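Local coordinates for protein female germline-specific tumor suppressor gld-1 (Caenorhabditis elegans, PDB 3K6T) that binds the UACUCAU consensus in target mRNAs and represses glp-1 translation, and dimerises through its Qua1 domain, at residues Leu13-Lys17 with Glu31-Asp35. Sequence-based numbering, arbitrary orientation.
Sequences LVKEK and ERLLD
Lys-17 NZ lies between two carboxylates of the facing helix, forming salt-bridged hydrogen bonds of 2.8 Å to Glu-31 OE2 and 3.1 Å to Asp-35 OD1. Because Glu-31 and Asp-35 sit one helical turn apart, a single ammonium group can serve both. A long lysine suits this place: chi1 to chi3 all trans carry the chain across the gap between the helices, and chi4 near +60° turns NZ onto the acids. Glu-31 (chi1 t, chi2 p) also accepts a hydrogen bond at OE1 from a water, 2.7 Å away; the same water donates to Lys-17 O, likewise at 2.7 Å.

Both segments are regular alpha helix, with Lys-17 N to Leu-13 O at 2.8 Å and Asp-35 N to Glu-31 O at 2.9 Å. Their axes run nearly antiparallel, at 155° (signed crossing -155°) and 10.6 Å at closest approach, as the two arms of the Qua1 helix-turn-helix hairpin, the homodimerisation unit of STAR proteins. The nearest CA atoms are those of Lys-17 and Leu-34, 7.2 Å apart.

Beneath the charges, Leu-34 (chi1 t, chi2 p) points toward helix 7-20. Its branched, apolar end suits a buried interhelical position and reaches two successive turns: CD2 lies 3.4 Å from Lys-17 CA and 3.6 Å from Lys-17 CB, while CD1 lies 3.9 Å from Leu-13 CB. Leu-13 (m, t), equally apolar, is buried too, extending along helix 28-49 to Ile-38 and Val-41. The CA-to-CB bond of Glu-16 points sideways; its two carboxylate oxygens match two successive backbone N-H groups of the second subunit, OE2 accepting from Asn-29 and OE1 from Val-30.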
loop_
_atom_site.group_PDB
_atom_site.type_symbol
_atom_site.label_atom_id
_atom_site.label_comp_id
_atom_site.label_asym_id
_atom_site.label_seq_id
_atom_site.Cartn_x
_atom_site.Cartn_y
_atom_site.Cartn_z
ATOM N N LEU A 13 6.892 -7.104 -3.400
ATOM C CA LEU A 13 6.176 -5.872 -3.738
ATOM C C LEU A 13 6.429 -5.488 -5.185
ATOM O O LEU A 13 5.511 -5.121 -5.921
ATOM C CB LEU A 13 6.611 -4.720 -2.827
ATOM C CG LEU A 13 6.386 -4.881 -1.325
ATOM C CD1 LEU A 13 7.050 -3.719 -0.606
ATOM C CD2 LEU A 13 4.901 -4.959 -0.981
ATOM N N VAL A 14 7.690 -5.572 -5.590
ATOM C CA VAL A 14 8.066 -5.222 -6.949
ATOM C C VAL A 14 7.405 -6.156 -7.952
ATOM O O VAL A 14 6.942 -5.721 -9.004
ATOM C CB VAL A 14 9.605 -5.237 -7.140
ATOM C CG1 VAL A 14 9.962 -5.085 -8.608
ATOM C CG2 VAL A 14 10.261 -4.131 -6.299
ATOM N N LYS A 15 7.358 -7.444 -7.638
ATOM C CA LYS A 15 6.646 -8.375 -8.505
ATOM C C LYS A 15 5.160 -8.005 -8.611
ATOM O O LYS A 15 4.572 -8.085 -9.689
ATOM C CB LYS A 15 6.799 -9.817 -8.013
ATOM C CG LYS A 15 6.492 -10.859 -9.076
ATOM C CD LYS A 15 6.122 -12.209 -8.469
ATOM C CE LYS A 15 5.658 -13.193 -9.543
ATOM N NZ LYS A 15 4.980 -14.396 -8.972
ATOM N N GLU A 16 4.549 -7.607 -7.495
ATOM C CA GLU A 16 3.129 -7.234 -7.513
ATOM C C GLU A 16 2.924 -5.967 -8.341
ATOM O O GLU A 16 1.938 -5.843 -9.066
ATOM C CB GLU A 16 2.571 -7.066 -6.090
ATOM C CG GLU A 16 2.437 -8.394 -5.340
ATOM C CD GLU A 16 1.664 -8.289 -4.038
ATOM O OE1 GLU A 16 0.873 -7.333 -3.872
ATOM O OE2 GLU A 16 1.841 -9.181 -3.180
ATOM N N LYS A 17 3.881 -5.046 -8.248
ATOM C CA LYS A 17 3.853 -3.802 -9.024
ATOM C C LYS A 17 3.901 -4.081 -10.526
ATOM O O LYS A 17 3.216 -3.425 -11.314
ATOM C CB LYS A 17 5.018 -2.898 -8.611
ATOM C CG LYS A 17 5.161 -1.603 -9.414
ATOM C CD LYS A 17 6.292 -0.739 -8.845
ATOM C CE LYS A 17 6.648 0.425 -9.770
ATOM N NZ LYS A 17 5.495 1.343 -9.983
ATOM N N GLU A 31 -1.929 1.511 -6.633
ATOM C CA GLU A 31 -0.597 1.800 -7.170
ATOM C C GLU A 31 0.179 2.775 -6.278
ATOM O O GLU A 31 1.368 2.581 -6.031
ATOM C CB GLU A 31 -0.679 2.335 -8.604
ATOM C CG GLU A 31 0.675 2.753 -9.189
ATOM C CD GLU A 31 1.571 1.569 -9.513
ATOM O OE1 GLU A 31 1.049 0.448 -9.712
ATOM O OE2 GLU A 31 2.802 1.767 -9.579
ATOM N N ARG A 32 -0.495 3.819 -5.801
ATOM C CA ARG A 32 0.135 4.793 -4.907
ATOM C C ARG A 32 0.556 4.162 -3.575
ATOM O O ARG A 32 1.669 4.392 -3.095
ATOM C CB ARG A 32 -0.808 5.974 -4.645
ATOM C CG ARG A 32 -0.251 7.024 -3.707
ATOM C CD ARG A 32 -1.191 8.212 -3.634
ATOM N NE ARG A 32 -2.559 7.762 -3.406
ATOM C CZ ARG A 32 -3.051 7.455 -2.213
ATOM N NH1 ARG A 32 -2.289 7.570 -1.133
ATOM N NH2 ARG A 32 -4.306 7.042 -2.095
ATOM N N LEU A 33 -0.342 3.382 -2.973
ATOM C CA LEU A 33 -0.056 2.721 -1.701
ATOM C C LEU A 33 1.143 1.786 -1.847
ATOM O O LEU A 33 2.009 1.716 -0.975
ATOM C CB LEU A 33 -1.286 1.952 -1.203
ATOM C CG LEU A 33 -2.503 2.822 -0.847
ATOM C CD1 LEU A 33 -3.755 1.983 -0.574
ATOM C CD2 LEU A 33 -2.171 3.732 0.335
ATOM N N LEU A 34 1.190 1.084 -2.971
ATOM C CA LEU A 34 2.251 0.133 -3.248
ATOM C C LEU A 34 3.587 0.841 -3.473
ATOM O O LEU A 34 4.605 0.411 -2.949
ATOM C CB LEU A 34 1.884 -0.744 -4.456
ATOM C CG LEU A 34 2.960 -1.711 -4.967
ATOM C CD1 LEU A 34 3.444 -2.660 -3.861
ATOM C CD2 LEU A 34 2.434 -2.503 -6.173
ATOM N N ASP A 35 3.580 1.919 -4.252
ATOM C CA ASP A 35 4.791 2.745 -4.424
ATOM C C ASP A 35 5.290 3.322 -3.093
ATOM O O ASP A 35 6.495 3.352 -2.834
ATOM C CB ASP A 35 4.549 3.894 -5.413
ATOM C CG ASP A 35 4.498 3.427 -6.848
ATOM O OD1 ASP A 35 4.974 2.305 -7.112
ATOM O OD2 ASP A 35 3.988 4.179 -7.712
HETATM O O HOH W 1 2.218 -0.915 -11.745
#